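Local coordinates for protein NADH-rubredoxin oxidoreductase (Clostridium acetobutylicum, PDB 3KLJ) that catalyses the NADH-dependent reduction of rubredoxin, using one bound FAD per subunit to pass electrons down a chain that scavenges dioxygen, at residues K148-G153 and D216-S221; V249-E254 and D295-E300; E334-V339 and I353-L358. All blocks are in the same frame, centred on the assembly; numbering follows the deposited sequence.

Contact 1: residues K148-G153 and D216-S221; sequences KAFIIG and DLIRSS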
# COMPACT_ATOMS: atom_id res chain seq x y z
N LYS A 148 -17.62 19.40 -2.67
CA LYS A 148 -17.62 18.04 -3.25
C LYS A 148 -16.23 17.61 -3.72
O LYS A 148 -15.35 18.44 -3.94
CB LYS A 148 -18.66 17.90 -4.38
CG LYS A 148 -18.48 18.86 -5.56
CD LYS A 148 -19.80 19.19 -6.25
CE LYS A 148 -20.24 18.09 -7.20
NZ LYS A 148 -21.60 18.35 -7.76
N ALA A 149 -16.02 16.30 -3.85
CA ALA A 149 -14.73 15.76 -4.29
C ALA A 149 -14.82 14.99 -5.61
O ALA A 149 -15.86 14.39 -5.91
CB ALA A 149 -14.12 14.88 -3.20
N PHE A 150 -13.74 15.02 -6.38
CA PHE A 150 -13.64 14.21 -7.59
C PHE A 150 -12.35 13.41 -7.50
O PHE A 150 -11.25 13.98 -7.51
CB PHE A 150 -13.68 15.09 -8.85
CG PHE A 150 -13.71 14.31 -10.14
CD1 PHE A 150 -14.73 13.38 -10.40
CD2 PHE A 150 -12.75 14.53 -11.12
CE1 PHE A 150 -14.76 12.67 -11.59
CE2 PHE A 150 -12.78 13.83 -12.32
CZ PHE A 150 -13.79 12.89 -12.56
N ILE A 151 -12.48 12.08 -7.38
CA ILE A 151 -11.34 11.20 -7.24
C ILE A 151 -10.97 10.56 -8.58
O ILE A 151 -11.77 9.85 -9.18
CB ILE A 151 -11.57 10.11 -6.14
CG1 ILE A 151 -11.71 10.75 -4.76
CG2 ILE A 151 -10.41 9.11 -6.09
CD1 ILE A 151 -13.12 10.82 -4.25
N ILE A 152 -9.76 10.85 -9.04
CA ILE A 152 -9.24 10.28 -10.28
C ILE A 152 -8.37 9.07 -9.97
O ILE A 152 -7.40 9.17 -9.20
CB ILE A 152 -8.44 11.35 -11.10
CG1 ILE A 152 -9.41 12.41 -11.66
CG2 ILE A 152 -7.62 10.68 -12.20
CD1 ILE A 152 -8.74 13.55 -12.38
N GLY A 153 -8.70 7.93 -10.57
CA GLY A 153 -7.96 6.69 -10.33
C GLY A 153 -8.88 5.54 -10.00
O GLY A 153 -9.80 5.69 -9.20
N ASP A 216 -16.13 21.47 -15.75
CA ASP A 216 -17.11 21.97 -14.78
C ASP A 216 -17.08 21.20 -13.45
O ASP A 216 -17.09 21.81 -12.38
CB ASP A 216 -18.52 21.97 -15.36
CG ASP A 216 -18.73 23.04 -16.43
OD1 ASP A 216 -17.89 23.97 -16.52
OD2 ASP A 216 -19.74 22.95 -17.17
N LEU A 217 -17.04 19.88 -13.54
CA LEU A 217 -16.98 19.04 -12.34
C LEU A 217 -15.61 19.15 -11.66
O LEU A 217 -15.54 19.30 -10.44
CB LEU A 217 -17.31 17.58 -12.67
CG LEU A 217 -17.22 16.53 -11.54
CD1 LEU A 217 -18.09 16.92 -10.34
CD2 LEU A 217 -17.63 15.16 -12.07
N ILE A 218 -14.54 19.08 -12.45
CA ILE A 218 -13.18 19.23 -11.92
C ILE A 218 -12.97 20.55 -11.18
O ILE A 218 -12.49 20.56 -10.04
CB ILE A 218 -12.10 18.98 -13.02
CG1 ILE A 218 -11.93 17.47 -13.24
CG2 ILE A 218 -10.77 19.60 -12.64
CD1 ILE A 218 -11.12 17.07 -14.47
N ARG A 219 -13.38 21.65 -11.81
CA ARG A 219 -13.26 23.00 -11.25
C ARG A 219 -13.97 23.13 -9.89
O ARG A 219 -13.38 23.69 -8.91
CB ARG A 219 -13.86 24.01 -12.23
CG ARG A 219 -13.03 25.26 -12.46
CD ARG A 219 -13.61 26.10 -13.61
NE ARG A 219 -13.62 25.37 -14.88
CZ ARG A 219 -14.73 25.07 -15.58
NH1 ARG A 219 -15.95 25.44 -15.15
NH2 ARG A 219 -14.61 24.40 -16.72
N SER A 220 -15.23 22.59 -9.85
CA SER A 220 -16.09 22.73 -8.67
C SER A 220 -15.80 21.70 -7.57
O SER A 220 -16.45 21.73 -6.52
CB SER A 220 -17.57 22.67 -9.07
OG SER A 220 -17.90 21.42 -9.63
N SER A 221 -14.84 20.80 -7.81
CA SER A 221 -14.51 19.76 -6.83
C SER A 221 -13.11 19.90 -6.23
O SER A 221 -12.22 20.51 -6.83
CB SER A 221 -14.60 18.37 -7.47
OG SER A 221 -15.81 18.21 -8.18
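Leu217 and Ile218 of the helix 215-220 share the ring of Phe150 between them, and the chain then turns at Ser221 to meet the backbone of the strand 149-152. Leu217 comes first. Its CG sits over one face of the ring and its CD2 lies 3.8 Å from Phe150 CD1, the two side chains crossing at about a right angle. Its other methyl, CD1, meets the aliphatic part of Lys148, whose CE is 4.0 Å away. Ile218 follows on the other ortho side of the ring, with CG1 3.7 Å from Phe150 CD2. Phe150 CG stands anti to the backbone N (chi1 -174°), on a CB that already points toward the helix; the ring beyond it meets both. Ser220 O lies 3.6 Å from Lys148 CG, a plain contact. Ser221 CB packs 3.7 Å from Phe150 CB, and its CA makes a C-H...O contact with Lys148 O at 3.3 Å. The hydroxyl turns back to the preceding helical turn: OG donates to Leu217 O over a short 2.5 Å, tilted 32° from the carbonyl plane.

From here the chain runs into strand 222-225, which pairs in parallel with strand 149-152 through backbone bonds of Cys222 and Ile224, while Ser173 of strand 172-175 also touches Phe150 and Leu217. This is the central sheet of the NADH-binding domain, a Rossmann-type fold, and Gly153 begins a GxGxxG pattern consistent with dinucleotide binding. No hydrogen bond joins the two segments. Between them the contact is mainly apolar, centred on the Phe150 ring; the hydrogen bonding to strand 149-152 starts one residue on, at Cys222, and the hydroxyl of the buried Ser221 is satisfied by Leu217 O, four residues back.

Contact 2: residues V249-E254 and D295-E300; sequences VNDHME and DASYSE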
# COMPACT_ATOMS: atom_id res chain seq x y z
N VAL A 249 16.27 -6.73 -1.74
CA VAL A 249 16.70 -7.34 -0.47
C VAL A 249 16.64 -8.86 -0.52
O VAL A 249 15.84 -9.42 -1.28
CB VAL A 249 15.87 -6.86 0.74
CG1 VAL A 249 16.12 -5.39 1.01
CG2 VAL A 249 14.38 -7.16 0.54
N ASN A 250 17.50 -9.52 0.26
CA ASN A 250 17.39 -10.97 0.46
C ASN A 250 16.42 -11.28 1.62
O ASN A 250 15.71 -10.38 2.09
CB ASN A 250 18.76 -11.69 0.56
CG ASN A 250 19.54 -11.38 1.86
OD1 ASN A 250 20.69 -11.82 2.02
ND2 ASN A 250 18.95 -10.63 2.76
N ASP A 251 16.35 -12.54 2.04
CA ASP A 251 15.40 -12.96 3.08
C ASP A 251 15.77 -12.41 4.46
O ASP A 251 14.92 -12.34 5.36
CB ASP A 251 15.32 -14.49 3.12
CG ASP A 251 16.69 -15.13 3.21
OD1 ASP A 251 17.48 -14.99 2.26
OD2 ASP A 251 16.99 -15.77 4.23
N HIS A 252 17.04 -12.00 4.62
CA HIS A 252 17.49 -11.31 5.84
C HIS A 252 17.21 -9.81 5.83
O HIS A 252 17.61 -9.09 6.74
CB HIS A 252 18.99 -11.55 6.03
CG HIS A 252 19.36 -12.99 6.07
ND1 HIS A 252 18.90 -13.85 7.05
CD2 HIS A 252 20.14 -13.74 5.25
CE1 HIS A 252 19.39 -15.06 6.83
NE2 HIS A 252 20.14 -15.02 5.75
N MET A 253 16.54 -9.33 4.78
CA MET A 253 16.32 -7.90 4.52
C MET A 253 17.60 -7.10 4.24
O MET A 253 17.62 -5.88 4.35
CB MET A 253 15.45 -7.25 5.61
CG MET A 253 13.99 -7.71 5.61
SD MET A 253 13.18 -7.39 4.03
CE MET A 253 12.85 -9.06 3.40
N GLU A 254 18.67 -7.80 3.86
CA GLU A 254 19.95 -7.16 3.50
C GLU A 254 19.94 -6.67 2.06
O GLU A 254 19.50 -7.39 1.16
CB GLU A 254 21.08 -8.17 3.66
CG GLU A 254 21.26 -8.68 5.08
CD GLU A 254 22.28 -9.79 5.18
OE1 GLU A 254 22.27 -10.72 4.33
OE2 GLU A 254 23.08 -9.74 6.13
N ASP A 295 20.12 -13.80 12.68
CA ASP A 295 19.91 -14.08 11.24
C ASP A 295 18.53 -14.64 10.84
O ASP A 295 18.44 -15.65 10.11
CB ASP A 295 21.07 -14.91 10.66
CG ASP A 295 21.07 -16.36 11.13
OD1 ASP A 295 21.65 -17.21 10.41
OD2 ASP A 295 20.49 -16.66 12.20
N ALA A 296 17.47 -13.99 11.31
CA ALA A 296 16.10 -14.32 10.97
C ALA A 296 15.84 -14.17 9.47
O ALA A 296 16.43 -13.31 8.81
CB ALA A 296 15.12 -13.45 11.75
N SER A 297 14.97 -15.03 8.94
CA SER A 297 14.57 -14.97 7.55
C SER A 297 13.10 -14.63 7.38
O SER A 297 12.23 -15.25 7.98
CB SER A 297 14.84 -16.30 6.86
OG SER A 297 16.19 -16.41 6.50
N TYR A 298 12.84 -13.65 6.52
CA TYR A 298 11.51 -13.33 6.08
C TYR A 298 11.08 -14.34 5.03
O TYR A 298 11.83 -14.64 4.09
CB TYR A 298 11.48 -11.92 5.48
CG TYR A 298 10.15 -11.54 4.85
CD1 TYR A 298 10.00 -11.51 3.46
CD2 TYR A 298 9.05 -11.25 5.64
CE1 TYR A 298 8.79 -11.17 2.88
CE2 TYR A 298 7.82 -10.91 5.07
CZ TYR A 298 7.71 -10.87 3.69
OH TYR A 298 6.51 -10.54 3.12
N SER A 299 9.86 -14.86 5.16
CA SER A 299 9.27 -15.60 4.06
C SER A 299 8.01 -14.90 3.59
O SER A 299 7.28 -14.33 4.40
CB SER A 299 9.02 -17.07 4.41
OG SER A 299 7.94 -17.18 5.32
N GLU A 300 7.77 -14.95 2.29
CA GLU A 300 6.61 -14.31 1.68
C GLU A 300 5.33 -14.80 2.35
O GLU A 300 5.09 -15.99 2.46
CB GLU A 300 6.58 -14.63 0.19
CG GLU A 300 5.58 -13.83 -0.60
CD GLU A 300 5.48 -14.27 -2.05
OE1 GLU A 300 6.35 -15.05 -2.50
OE2 GLU A 300 4.53 -13.84 -2.72
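Asp251 and Tyr298 make the central backbone link between these two loops: Tyr298 N donates to Asp251 O at 2.7 Å, a nearly straight bond with an N-H...O angle of 171°. Ser297 CA adds a C-H...O contact to the same carbonyl oxygen, so two successive residues of 295-300 converge on it.

Two further hydrogen bonds use side chains. Ser297 OG donates to Asp251 OD2 over a very short 2.5 Å. The same OD2 lies over the centre of the neighbouring His252 ring, 3.5 Å above the plane. His252 ND1 donates to Ala296 O at 3.1 Å. The oxygen is close to the imidazole plane, at the ring edge, but the donor stands 54° out of the carbonyl plane of Ala296. At the same edge CE1 approaches Asp295 O. A carboxylate so placed might favour a positive charge on His252, which the model does not reveal.

The apolar part is small. Met253, its chain bent at chi2 and chi3, brings CE to 3.8 Å from Tyr298 CD1, reaching the ring obliquely and also touching Tyr298 CB.

Residues Asn250 to Met253 form a type I beta turn, which presents the Asp251 carbonyl and the His252 ring to the passing chain. The turn follows strand 247-249 and lies over the helix 277-291, where His252 touches Asn290 and Met253 touches Gln283. Ala296 O also accepts from Asn290 ND2, a second tie to that helix. Tyr298 packs on Ile279 and Gln283 and meets Phe269 edge-to-face, so at Tyr298 the chain on its way to strand 306-309 rests against helix 277-291 and strand 267-269 of the FAD-binding domain.

Contact 3: residues E334-V339 and I353-L358; sequences EDKYIV and IGDVSL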
# COMPACT_ATOMS: atom_id res chain seq x y z
N GLU A 334 -26.78 -12.37 -7.37
CA GLU A 334 -27.21 -11.10 -6.77
C GLU A 334 -26.24 -10.60 -5.70
O GLU A 334 -25.99 -9.41 -5.59
CB GLU A 334 -28.64 -11.23 -6.20
CG GLU A 334 -29.26 -9.92 -5.68
CD GLU A 334 -29.58 -8.90 -6.78
OE1 GLU A 334 -30.20 -9.28 -7.79
OE2 GLU A 334 -29.23 -7.71 -6.62
N ASP A 335 -25.67 -11.53 -4.95
CA ASP A 335 -24.83 -11.21 -3.79
C ASP A 335 -23.33 -11.37 -4.07
O ASP A 335 -22.51 -10.85 -3.31
CB ASP A 335 -25.23 -12.11 -2.60
CG ASP A 335 -25.53 -13.56 -3.01
OD1 ASP A 335 -25.01 -14.50 -2.36
OD2 ASP A 335 -26.30 -13.78 -3.98
N LYS A 336 -22.98 -12.09 -5.13
CA LYS A 336 -21.58 -12.44 -5.36
C LYS A 336 -21.19 -12.58 -6.83
O LYS A 336 -22.02 -12.83 -7.69
CB LYS A 336 -21.20 -13.70 -4.56
CG LYS A 336 -21.80 -15.00 -5.06
CD LYS A 336 -21.41 -16.19 -4.15
CE LYS A 336 -22.29 -16.25 -2.90
NZ LYS A 336 -21.97 -17.41 -2.04
N TYR A 337 -19.90 -12.39 -7.10
CA TYR A 337 -19.34 -12.58 -8.42
C TYR A 337 -18.14 -13.49 -8.26
O TYR A 337 -17.32 -13.31 -7.34
CB TYR A 337 -18.93 -11.24 -9.07
CG TYR A 337 -18.21 -11.43 -10.40
CD1 TYR A 337 -18.93 -11.56 -11.60
CD2 TYR A 337 -16.82 -11.53 -10.45
CE1 TYR A 337 -18.28 -11.76 -12.81
CE2 TYR A 337 -16.16 -11.72 -11.65
CZ TYR A 337 -16.89 -11.83 -12.83
OH TYR A 337 -16.24 -12.04 -14.03
N ILE A 338 -18.05 -14.47 -9.14
CA ILE A 338 -16.93 -15.41 -9.13
C ILE A 338 -16.33 -15.48 -10.52
O ILE A 338 -17.05 -15.60 -11.50
CB ILE A 338 -17.38 -16.84 -8.73
CG1 ILE A 338 -18.01 -16.82 -7.33
CG2 ILE A 338 -16.20 -17.84 -8.84
CD1 ILE A 338 -18.90 -18.03 -7.02
N VAL A 339 -15.00 -15.39 -10.59
CA VAL A 339 -14.29 -15.71 -11.82
C VAL A 339 -13.10 -16.60 -11.48
O VAL A 339 -12.35 -16.36 -10.53
CB VAL A 339 -13.91 -14.45 -12.68
CG1 VAL A 339 -12.91 -13.54 -11.96
CG2 VAL A 339 -13.40 -14.86 -14.05
N ILE A 353 -16.03 -11.53 -5.55
CA ILE A 353 -16.63 -10.36 -4.92
C ILE A 353 -17.79 -10.89 -4.08
O ILE A 353 -18.64 -11.63 -4.59
CB ILE A 353 -17.18 -9.35 -5.98
CG1 ILE A 353 -16.11 -9.00 -7.03
CG2 ILE A 353 -17.71 -8.08 -5.29
CD1 ILE A 353 -16.61 -8.07 -8.17
N GLY A 354 -17.81 -10.57 -2.79
CA GLY A 354 -18.94 -10.88 -1.93
C GLY A 354 -18.98 -12.27 -1.30
O GLY A 354 -20.02 -12.68 -0.78
N ASP A 355 -17.87 -13.01 -1.35
CA ASP A 355 -17.77 -14.30 -0.65
C ASP A 355 -16.31 -14.60 -0.30
O ASP A 355 -15.62 -15.32 -1.02
CB ASP A 355 -18.38 -15.43 -1.50
CG ASP A 355 -18.61 -16.72 -0.70
OD1 ASP A 355 -19.33 -17.60 -1.22
OD2 ASP A 355 -18.07 -16.86 0.43
N VAL A 356 -15.85 -14.02 0.79
CA VAL A 356 -14.46 -14.17 1.21
C VAL A 356 -14.12 -15.62 1.52
O VAL A 356 -13.00 -16.06 1.23
CB VAL A 356 -14.11 -13.24 2.41
CG1 VAL A 356 -12.84 -13.70 3.11
CG2 VAL A 356 -13.97 -11.82 1.94
N SER A 357 -15.07 -16.36 2.07
CA SER A 357 -14.87 -17.79 2.35
C SER A 357 -14.51 -18.57 1.09
O SER A 357 -13.60 -19.41 1.10
CB SER A 357 -16.11 -18.42 3.01
OG SER A 357 -15.89 -19.80 3.27
N LEU A 358 -15.22 -18.29 -0.01
CA LEU A 358 -14.93 -18.95 -1.28
C LEU A 358 -13.62 -18.44 -1.89
O LEU A 358 -12.79 -19.24 -2.33
CB LEU A 358 -16.07 -18.78 -2.28
CG LEU A 358 -15.88 -19.42 -3.66
CD1 LEU A 358 -15.58 -20.92 -3.62
CD2 LEU A 358 -17.10 -19.16 -4.51
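Lys336 and Asp355 lie side by side and point the same way, which brings their charged ends together in a salt bridge, NZ to OD1 at 2.8 Å. The ammonium meets OD1 from above the carboxylate plane, 42° out of it. A bend at chi3 (80°) sets Lys336 CE 3.7 Å from the same oxygen. Asp355 uses its other oxygen within its own segment: OD2 accepts from Leu358 N at 3.2 Å, again from above the plane. Asp355 is thus the N-cap of the helix 356-367, and the carboxylate is gripped at both oxygens, by a lysine and by the helix start.

Tyr337 and Ile353 point to one face of the sheet and cross obliquely, Tyr337 CB 4.0 Å from Ile353 CD1. They form an antiparallel hydrogen-bonded pair, with Tyr337 N to Ile353 O at 2.9 Å and Ile353 N to Tyr337 O at 2.8 Å. These strands, 337-343 and 346-353, sit in the five-stranded antiparallel sheet of the C-terminal domain, the last strand running through Gly354 into the helix. Gly354 takes a positive phi, with its CA 3.8 Å from Asp335 O. Beyond the pair, Tyr337 OH hydrogen-bonds to Asp187 OD2 and to Arg330 NE, while Ile353 packs on Phe193 of helix 188-199.

Ile338, the next residue along the strand, meets Leu358 of the helix 356-367, the two side chains crossing at about a right angle. Leu358 CD2 presses on Ile338 CD1 at 3.3 Å, tighter than usual van der Waals contact.

Overall arrangement
The three contacts fall in the three domains of the protein, and none touches another. Contact 1 belongs to the NADH-binding domain, contact 2 to the FAD-binding domain, and contact 3 to the C-terminal domain; they follow one another along the chain. Contacts 1 and 2 lie on opposite sides of the chain's centre, their own centres 43 Å apart. Contact 3 is closer to contact 1, with nearest atoms about 15 Å apart, than to contact 2, at about 18 Å. Contact 2 lies in the neighbourhood of the cofactor: the Met253 side chain is about 10 Å from the bound FAD, and that of Tyr298 about 10 Å from the FAD-binding Asp265. Contacts 1 and 3 lie away from the FAD-binding residues.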